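Local coordinates for protein phosphoribosylamine--glycine ligase (Thermotoga maritima, PDB 1VKZ) that catalyses the ATP-dependent joining of 5-phosphoribosylamine and glycine to give glycinamide ribonucleotide, the second step of de novo purine biosynthesis, at residues E196-A201 / D292-V297; L211-D216 / D243-I248; I298-P303 / H377-G382. One frame throughout, in Å; residues are numbered along the deposited sequence.

Contact 1 of 3, residues E196-A201 / D292-V297; sequences ELSAMA and DPETEV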
loop_
_atom_site.group_PDB
_atom_site.type_symbol
_atom_site.label_atom_id
_atom_site.label_comp_id
_atom_site.label_asym_id
_atom_site.label_seq_id
_atom_site.Cartn_x
_atom_site.Cartn_y
_atom_site.Cartn_z
ATOM N N GLU A 196 -14.860 1.699 5.046
ATOM C CA GLU A 196 -13.560 2.111 4.610
ATOM C C GLU A 196 -13.324 1.611 3.200
ATOM O O GLU A 196 -13.890 0.608 2.799
ATOM C CB GLU A 196 -12.466 1.609 5.569
ATOM C CG GLU A 196 -11.150 2.367 5.372
ATOM C CD GLU A 196 -10.084 2.051 6.398
ATOM O OE1 GLU A 196 -10.405 2.029 7.614
ATOM O OE2 GLU A 196 -8.921 1.866 5.973
ATOM N N LEU A 197 -12.479 2.332 2.467
ATOM C CA LEU A 197 -12.251 2.097 1.044
ATOM C C LEU A 197 -10.968 2.785 0.562
ATOM O O LEU A 197 -10.633 3.871 0.981
ATOM C CB LEU A 197 -13.429 2.643 0.255
ATOM C CG LEU A 197 -13.382 2.602 -1.268
ATOM C CD1 LEU A 197 -13.424 1.153 -1.813
ATOM C CD2 LEU A 197 -14.546 3.424 -1.808
ATOM N N SER A 198 -10.256 2.142 -0.341
ATOM C CA SER A 198 -9.021 2.695 -0.832
ATOM C C SER A 198 -9.248 3.078 -2.268
ATOM O O SER A 198 -10.046 2.447 -2.955
ATOM C CB SER A 198 -7.869 1.688 -0.720
ATOM O OG SER A 198 -7.828 0.784 -1.818
ATOM N N ALA A 199 -8.567 4.126 -2.714
ATOM C CA ALA A 199 -8.541 4.455 -4.110
ATOM C C ALA A 199 -7.093 4.756 -4.532
ATOM O O ALA A 199 -6.356 5.366 -3.813
ATOM C CB ALA A 199 -9.463 5.585 -4.366
HETATM N N MSE A 200 -6.711 4.281 -5.702
HETATM C CA MSE A 200 -5.350 4.334 -6.189
HETATM C C MSE A 200 -5.335 4.853 -7.601
HETATM O O MSE A 200 -6.167 4.506 -8.435
HETATM C CB MSE A 200 -4.723 2.929 -6.202
HETATM C CG MSE A 200 -3.758 2.644 -5.068
HETATM SE SE MSE A 200 -3.725 0.710 -4.579
HETATM C CE MSE A 200 -5.415 0.815 -3.429
ATOM N N ALA A 201 -4.344 5.657 -7.895
ATOM C CA ALA A 201 -4.226 6.178 -9.232
ATOM C C ALA A 201 -2.768 6.257 -9.698
ATOM O O ALA A 201 -1.825 6.461 -8.901
ATOM C CB ALA A 201 -4.896 7.527 -9.307
ATOM N N ASP A 292 -0.124 -3.169 -0.837
ATOM C CA ASP A 292 0.314 -4.573 -0.845
ATOM C C ASP A 292 -0.564 -5.229 0.207
ATOM O O ASP A 292 -0.400 -4.943 1.372
ATOM C CB ASP A 292 1.773 -4.676 -0.416
ATOM C CG ASP A 292 2.480 -5.966 -0.888
ATOM O OD1 ASP A 292 1.879 -7.026 -1.092
ATOM O OD2 ASP A 292 3.703 -6.001 -1.073
ATOM N N PRO A 293 -1.492 -6.112 -0.161
ATOM C CA PRO A 293 -1.518 -6.801 -1.432
ATOM C C PRO A 293 -2.486 -6.288 -2.494
ATOM O O PRO A 293 -2.899 -7.076 -3.336
ATOM C CB PRO A 293 -1.936 -8.181 -1.001
ATOM C CG PRO A 293 -2.801 -7.963 0.208
ATOM C CD PRO A 293 -2.594 -6.567 0.698
ATOM N N GLU A 294 -2.836 -5.005 -2.506
ATOM C CA GLU A 294 -3.745 -4.530 -3.568
ATOM C C GLU A 294 -3.118 -4.573 -4.959
ATOM O O GLU A 294 -3.783 -4.831 -5.933
ATOM C CB GLU A 294 -4.229 -3.105 -3.308
ATOM C CG GLU A 294 -5.198 -2.960 -2.146
ATOM C CD GLU A 294 -4.537 -2.417 -0.909
ATOM O OE1 GLU A 294 -3.409 -2.855 -0.615
ATOM O OE2 GLU A 294 -5.150 -1.567 -0.240
ATOM N N THR A 295 -1.838 -4.263 -5.043
ATOM C CA THR A 295 -1.124 -4.255 -6.325
ATOM C C THR A 295 -1.178 -5.595 -7.029
ATOM O O THR A 295 -1.434 -5.663 -8.237
ATOM C CB THR A 295 0.365 -3.836 -6.116
ATOM O OG1 THR A 295 0.468 -2.470 -5.663
ATOM C CG2 THR A 295 1.160 -3.884 -7.437
ATOM N N GLU A 296 -0.920 -6.660 -6.278
ATOM C CA GLU A 296 -1.018 -8.050 -6.779
ATOM C C GLU A 296 -2.339 -8.230 -7.510
ATOM O O GLU A 296 -2.375 -8.739 -8.611
ATOM C CB GLU A 296 -0.929 -9.059 -5.614
ATOM C CG GLU A 296 0.455 -9.216 -5.001
ATOM C CD GLU A 296 0.826 -8.213 -3.915
ATOM O OE1 GLU A 296 0.434 -7.012 -3.940
ATOM O OE2 GLU A 296 1.587 -8.632 -3.025
ATOM N N VAL A 297 -3.425 -7.782 -6.898
ATOM C CA VAL A 297 -4.748 -7.977 -7.481
ATOM C C VAL A 297 -4.957 -7.107 -8.714
ATOM O O VAL A 297 -5.424 -7.581 -9.731
ATOM C CB VAL A 297 -5.851 -7.743 -6.442
ATOM C CG1 VAL A 297 -7.217 -7.895 -7.069
ATOM C CG2 VAL A 297 -5.726 -8.760 -5.362
#
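Glu-294, at the start of helix 294-301, holds CG anti to its carbonyl carbon (chi1 -70°), and a bend at chi2 (102°) turns the carboxylate across the end of Met-200 on strand 195-204. That residue, a selenomethionine, bends at chi3 (-81°) and brings its terminal methyl against the glutamate, the two chains crossing at about a right angle. Met-200 CE lies 4.0 Å from Glu-294 CG and equally far from OE2, while the selenium rests 4.1 Å from Glu-294 CB. The selenomethyl carbon thus touches both the aliphatic part of the acid and its carboxylate. Two residues earlier on the same side of the strand, Ser-198 also faces the helix, its OG 3.9 Å from Glu-294 OE2. The ring-bearing Tyr-271 of strand 269-277 touches all three residues. Ser-198 falls in the predicted ATP-binding region, and its side chain is about 8 Å from that of Glu-285, a predicted magnesium ligand. No hydrogen bond joins the segments, which meet by packing and one long polar approach, so the strand provides the buried carboxylate with contact rather than a hydrogen bond. Glu-294 OE2 instead lies close to OD2 of Asp-216, an approach that two full negative charges would hardly favour, and the two acids may therefore share a proton or a counter-ion.

Contact 2 of 3, residues L211-D216 / D243-I248; sequences LPFVRD and DTIKKI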
loop_
_atom_site.group_PDB
_atom_site.type_symbol
_atom_site.label_atom_id
_atom_site.label_comp_id
_atom_site.label_asym_id
_atom_site.label_seq_id
_atom_site.Cartn_x
_atom_site.Cartn_y
_atom_site.Cartn_z
ATOM N N LEU A 211 -7.242 3.229 -10.662
ATOM C CA LEU A 211 -7.127 1.802 -10.848
ATOM C C LEU A 211 -8.353 1.035 -10.304
ATOM O O LEU A 211 -9.140 1.569 -9.542
ATOM C CB LEU A 211 -5.834 1.341 -10.200
ATOM C CG LEU A 211 -4.643 1.934 -10.942
ATOM C CD1 LEU A 211 -3.322 1.704 -10.202
ATOM C CD2 LEU A 211 -4.591 1.349 -12.335
ATOM N N PRO A 212 -8.528 -0.212 -10.717
ATOM C CA PRO A 212 -9.590 -1.012 -10.209
ATOM C C PRO A 212 -9.616 -0.999 -8.694
ATOM O O PRO A 212 -8.578 -1.177 -8.057
ATOM C CB PRO A 212 -9.214 -2.412 -10.693
ATOM C CG PRO A 212 -8.490 -2.214 -11.876
ATOM C CD PRO A 212 -7.722 -0.963 -11.693
ATOM N N PHE A 213 -10.792 -0.833 -8.124
ATOM C CA PHE A 213 -10.969 -0.897 -6.668
ATOM C C PHE A 213 -10.907 -2.346 -6.191
ATOM O O PHE A 213 -11.461 -3.264 -6.836
ATOM C CB PHE A 213 -12.288 -0.220 -6.246
ATOM C CG PHE A 213 -12.330 1.233 -6.581
ATOM C CD1 PHE A 213 -12.644 1.659 -7.861
ATOM C CD2 PHE A 213 -11.999 2.188 -5.644
ATOM C CE1 PHE A 213 -12.662 3.025 -8.181
ATOM C CE2 PHE A 213 -12.007 3.562 -5.977
ATOM C CZ PHE A 213 -12.326 3.963 -7.234
ATOM N N VAL A 214 -10.210 -2.561 -5.085
ATOM C CA VAL A 214 -9.993 -3.900 -4.557
ATOM C C VAL A 214 -10.352 -3.878 -3.083
ATOM O O VAL A 214 -10.393 -2.835 -2.481
ATOM C CB VAL A 214 -8.543 -4.417 -4.838
ATOM C CG1 VAL A 214 -8.202 -4.221 -6.277
ATOM C CG2 VAL A 214 -7.530 -3.726 -4.023
ATOM N N ARG A 215 -10.669 -5.015 -2.505
ATOM C CA ARG A 215 -11.042 -5.027 -1.110
ATOM C C ARG A 215 -9.924 -5.738 -0.390
ATOM O O ARG A 215 -9.532 -6.814 -0.773
ATOM C CB ARG A 215 -12.410 -5.702 -0.890
ATOM C CG ARG A 215 -12.812 -5.727 0.579
ATOM C CD ARG A 215 -14.286 -5.858 0.882
ATOM N NE ARG A 215 -15.187 -5.065 0.034
ATOM C CZ ARG A 215 -15.202 -3.730 -0.076
ATOM N NH1 ARG A 215 -14.322 -2.960 0.566
ATOM N NH2 ARG A 215 -16.100 -3.157 -0.876
ATOM N N ASP A 216 -9.391 -5.122 0.643
ATOM C CA ASP A 216 -8.318 -5.744 1.401
ATOM C C ASP A 216 -8.800 -6.267 2.781
ATOM O O ASP A 216 -9.889 -5.933 3.270
ATOM C CB ASP A 216 -7.094 -4.813 1.490
ATOM C CG ASP A 216 -7.469 -3.350 1.737
ATOM O OD1 ASP A 216 -7.894 -3.024 2.875
ATOM O OD2 ASP A 216 -7.354 -2.469 0.850
ATOM N N ASP A 243 -21.605 7.818 -8.758
ATOM C CA ASP A 243 -21.631 9.063 -7.974
ATOM C C ASP A 243 -20.498 9.097 -6.933
ATOM O O ASP A 243 -19.817 10.116 -6.762
ATOM C CB ASP A 243 -23.012 9.276 -7.331
ATOM C CG ASP A 243 -23.655 7.977 -6.874
ATOM O OD1 ASP A 243 -22.993 7.264 -6.079
ATOM O OD2 ASP A 243 -24.796 7.589 -7.259
ATOM N N THR A 244 -20.276 7.964 -6.274
ATOM C CA THR A 244 -19.148 7.796 -5.377
ATOM C C THR A 244 -17.809 7.935 -6.097
ATOM O O THR A 244 -16.907 8.634 -5.629
ATOM C CB THR A 244 -19.244 6.430 -4.694
ATOM O OG1 THR A 244 -20.479 6.330 -3.963
ATOM C CG2 THR A 244 -18.145 6.260 -3.638
ATOM N N ILE A 245 -17.687 7.304 -7.256
ATOM C CA ILE A 245 -16.475 7.460 -8.075
ATOM C C ILE A 245 -16.268 8.904 -8.492
ATOM O O ILE A 245 -15.155 9.395 -8.439
ATOM C CB ILE A 245 -16.507 6.540 -9.326
ATOM C CG1 ILE A 245 -16.407 5.072 -8.906
ATOM C CG2 ILE A 245 -15.373 6.890 -10.290
ATOM C CD1 ILE A 245 -16.645 4.098 -10.045
ATOM N N LYS A 246 -17.323 9.601 -8.912
ATOM C CA LYS A 246 -17.135 11.006 -9.295
ATOM C C LYS A 246 -16.613 11.875 -8.137
ATOM O O LYS A 246 -15.769 12.749 -8.333
ATOM C CB LYS A 246 -18.409 11.598 -9.911
ATOM C CG LYS A 246 -18.169 12.984 -10.516
ATOM C CD LYS A 246 -18.918 13.223 -11.828
ATOM C CE LYS A 246 -18.025 12.972 -13.052
ATOM N NZ LYS A 246 -18.776 13.246 -14.322
ATOM N N LYS A 247 -17.110 11.616 -6.933
ATOM C CA LYS A 247 -16.606 12.293 -5.731
ATOM C C LYS A 247 -15.170 11.918 -5.425
ATOM O O LYS A 247 -14.405 12.757 -4.962
ATOM C CB LYS A 247 -17.497 11.963 -4.527
ATOM C CG LYS A 247 -18.904 12.523 -4.655
ATOM C CD LYS A 247 -19.769 12.126 -3.472
ATOM C CE LYS A 247 -21.232 12.383 -3.752
ATOM N NZ LYS A 247 -22.068 12.112 -2.541
ATOM N N ILE A 248 -14.820 10.654 -5.685
ATOM C CA ILE A 248 -13.458 10.152 -5.514
ATOM C C ILE A 248 -12.520 10.820 -6.481
ATOM O O ILE A 248 -11.387 11.158 -6.120
ATOM C CB ILE A 248 -13.395 8.600 -5.655
ATOM C CG1 ILE A 248 -13.921 7.946 -4.366
ATOM C CG2 ILE A 248 -11.970 8.129 -5.860
ATOM C CD1 ILE A 248 -14.002 6.406 -4.389
#
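Phe-213 and Ile-248 reach for each other from opposite directions, the ring from segment 211-216, the isoleucine from helix 242-261. Ile-248 extends its longer branch, CG1 lying anti to the carbonyl carbon (chi1 -77°), and its terminal CD1 approaches Phe-213 CE2 at 3.8 Å and CZ at 4.1 Å. The methyl comes at the ring obliquely, near its far end. One turn earlier on the helix, Ile-245 touches another part of the same ring, where its CG1 is 4.3 Å from Phe-213 CE1. This second approach is oblique as well and looser, so the outer end of the ring rests against two isoleucines spaced three residues apart. No hydrogen bond spans the segments, and the contact is wholly apolar. Beyond it, Phe-213 also packs on Ala-199 and Ile-240, while Ile-248 reaches Leu-197 and Ala-199 of strand 195-204 and Leu-274 of strand 269-277. The phenylalanine therefore joins a hydrophobic layer between helix and antiparallel sheet. Leu-197 belongs to the predicted ATP-binding region, and this packing of helix 242-261 on the four-stranded sheet is part of the alpha-plus-beta core of the ATP-grasp fold.

Contact 3 of 3, residues I298-P303 / H377-G382; sequences IVTLNP and HCMGTG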
loop_
_atom_site.group_PDB
_atom_site.type_symbol
_atom_site.label_atom_id
_atom_site.label_comp_id
_atom_site.label_asym_id
_atom_site.label_seq_id
_atom_site.Cartn_x
_atom_site.Cartn_y
_atom_site.Cartn_z
ATOM N N ILE A 298 -4.644 -5.832 -8.588
ATOM C CA ILE A 298 -4.816 -4.861 -9.655
ATOM C C ILE A 298 -4.043 -5.317 -10.871
ATOM O O ILE A 298 -4.567 -5.387 -11.957
ATOM C CB ILE A 298 -4.341 -3.453 -9.186
ATOM C CG1 ILE A 298 -5.296 -2.887 -8.120
ATOM C CG2 ILE A 298 -4.252 -2.486 -10.373
ATOM C CD1 ILE A 298 -4.699 -1.699 -7.195
ATOM N N VAL A 299 -2.780 -5.638 -10.673
ATOM C CA VAL A 299 -1.905 -6.124 -11.746
ATOM C C VAL A 299 -2.443 -7.390 -12.419
ATOM O O VAL A 299 -2.406 -7.522 -13.635
ATOM C CB VAL A 299 -0.486 -6.373 -11.182
ATOM C CG1 VAL A 299 0.392 -7.072 -12.163
ATOM C CG2 VAL A 299 0.157 -5.035 -10.768
ATOM N N THR A 300 -2.954 -8.319 -11.621
ATOM C CA THR A 300 -3.458 -9.564 -12.165
ATOM C C THR A 300 -4.719 -9.293 -12.926
ATOM O O THR A 300 -5.065 -10.070 -13.767
ATOM C CB THR A 300 -3.736 -10.604 -11.066
ATOM O OG1 THR A 300 -2.553 -10.844 -10.319
ATOM C CG2 THR A 300 -4.038 -11.964 -11.663
ATOM N N LEU A 301 -5.406 -8.187 -12.642
ATOM C CA LEU A 301 -6.648 -7.868 -13.367
ATOM C C LEU A 301 -6.432 -7.321 -14.773
ATOM O O LEU A 301 -7.320 -7.429 -15.599
ATOM C CB LEU A 301 -7.520 -6.893 -12.573
ATOM C CG LEU A 301 -8.215 -7.486 -11.348
ATOM C CD1 LEU A 301 -8.835 -6.377 -10.504
ATOM C CD2 LEU A 301 -9.264 -8.518 -11.743
ATOM N N ASN A 302 -5.272 -6.716 -15.032
ATOM C CA ASN A 302 -4.895 -6.254 -16.393
ATOM C C ASN A 302 -3.433 -5.845 -16.510
ATOM O O ASN A 302 -3.141 -4.664 -16.494
ATOM C CB ASN A 302 -5.735 -5.044 -16.827
ATOM C CG ASN A 302 -5.532 -4.703 -18.287
ATOM O OD1 ASN A 302 -4.746 -5.353 -18.960
ATOM N ND2 ASN A 302 -6.231 -3.688 -18.780
ATOM N N PRO A 303 -2.524 -6.800 -16.646
ATOM C CA PRO A 303 -1.094 -6.517 -16.643
ATOM C C PRO A 303 -0.658 -5.530 -17.725
ATOM O O PRO A 303 0.168 -4.646 -17.478
ATOM C CB PRO A 303 -0.475 -7.886 -16.940
ATOM C CG PRO A 303 -1.459 -8.834 -16.491
ATOM C CD PRO A 303 -2.779 -8.234 -16.813
ATOM N N HIS A 377 2.009 -14.698 -1.988
ATOM C CA HIS A 377 0.712 -14.322 -2.447
ATOM C C HIS A 377 0.261 -15.379 -3.436
ATOM O O HIS A 377 0.854 -15.531 -4.486
ATOM C CB HIS A 377 0.823 -12.946 -3.050
ATOM C CG HIS A 377 1.372 -11.953 -2.085
ATOM N ND1 HIS A 377 0.595 -10.975 -1.506
ATOM C CD2 HIS A 377 2.603 -11.836 -1.534
ATOM C CE1 HIS A 377 1.336 -10.272 -0.668
ATOM N NE2 HIS A 377 2.560 -10.770 -0.672
ATOM N N CYS A 378 -0.789 -16.127 -3.072
ATOM C CA CYS A 378 -1.427 -17.079 -3.982
ATOM C C CYS A 378 -2.599 -16.458 -4.757
ATOM O O CYS A 378 -3.573 -15.987 -4.173
ATOM C CB CYS A 378 -1.883 -18.288 -3.212
ATOM S SG CYS A 378 -0.491 -19.253 -2.598
HETATM N N MSE A 379 -2.474 -16.405 -6.077
HETATM C CA MSE A 379 -3.478 -15.730 -6.902
HETATM C C MSE A 379 -4.445 -16.749 -7.499
HETATM O O MSE A 379 -4.041 -17.819 -7.944
HETATM C CB MSE A 379 -2.842 -14.916 -8.050
HETATM C CG MSE A 379 -1.687 -13.980 -7.650
HETATM SE SE MSE A 379 -2.205 -12.591 -6.352
HETATM C CE MSE A 379 -1.694 -13.367 -4.928
ATOM N N GLY A 380 -5.723 -16.383 -7.485
ATOM C CA GLY A 380 -6.745 -17.073 -8.205
ATOM C C GLY A 380 -7.333 -16.090 -9.175
ATOM O O GLY A 380 -7.379 -14.908 -8.889
ATOM N N THR A 381 -7.782 -16.594 -10.331
ATOM C CA THR A 381 -8.418 -15.771 -11.353
ATOM C C THR A 381 -9.648 -16.486 -11.871
ATOM O O THR A 381 -9.700 -17.694 -11.853
ATOM C CB THR A 381 -7.447 -15.509 -12.539
ATOM O OG1 THR A 381 -6.940 -16.754 -13.037
ATOM C CG2 THR A 381 -6.216 -14.746 -12.104
ATOM N N GLY A 382 -10.634 -15.726 -12.328
ATOM C CA GLY A 382 -11.804 -16.297 -12.965
ATOM C C GLY A 382 -12.746 -15.234 -13.491
ATOM O O GLY A 382 -12.505 -14.037 -13.340
#
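No aromatic ring or planar side chain takes part where Thr-300 meets Thr-381 and Met-379; the contact is made by two threonine methyls and by a hydroxyl against a methylene. Its nearest atoms are the methyls of the two threonines, with Thr-300 CG2 and Thr-381 CG2 3.6 Å apart and the side chains crossing at about a right angle. On the helix, a chi1 of -57° sets Thr-300 OG1 beside the backbone N and leaves CG2 anti to that N, with the methyl turned to the strand. The hydroxyl hydrogen-bonds to the carbonyl oxygen of Glu-296, one turn earlier, a common way for a threonine within a helix to satisfy its polar atom. The same OG1 lies 4.2 Å from CG of the selenomethionine Met-379. That residue starts toward the helix but then turns along the strand toward the His-377 end, so that its CG methylene makes the touch. Met-379 and Thr-381 alternate with Gly-380, placing both on the strand face that looks at the helix. Strand 374-382 runs between strands 327-334 and 356-364 in an antiparallel sheet, and Phe-357 from the latter touches both Thr-300 and Met-379. Helix 294-301 lies against this sheet, Leu-301 meeting Ala-328 of strand 327-334, while Val-299 packs on Trp-32 and Ala-33 of helix 25-36.

Contact 1 is buried near the middle of the chain, contact 2 is buried farther out, and contact 3 is only partly buried. Contacts 1 and 3 use successive parts of helix 294-301, the first facing the ATP-grasp sheet, the second the six-stranded sheet that holds strand 374-382; strand 215-219 of contact 2 lies at one edge of it. Contact 2 is nested within the loop closed by contact 1, and a probable backbone hydrogen bond from Leu-211 N to Met-200 O ties them; Val-214 and Ile-298 bring contacts 2 and 3 together. None has a hydrogen bond between its segments, yet they differ: an acid against selenomethionine and serine, an aromatic ring against isoleucines, and threonine methyls at the margin.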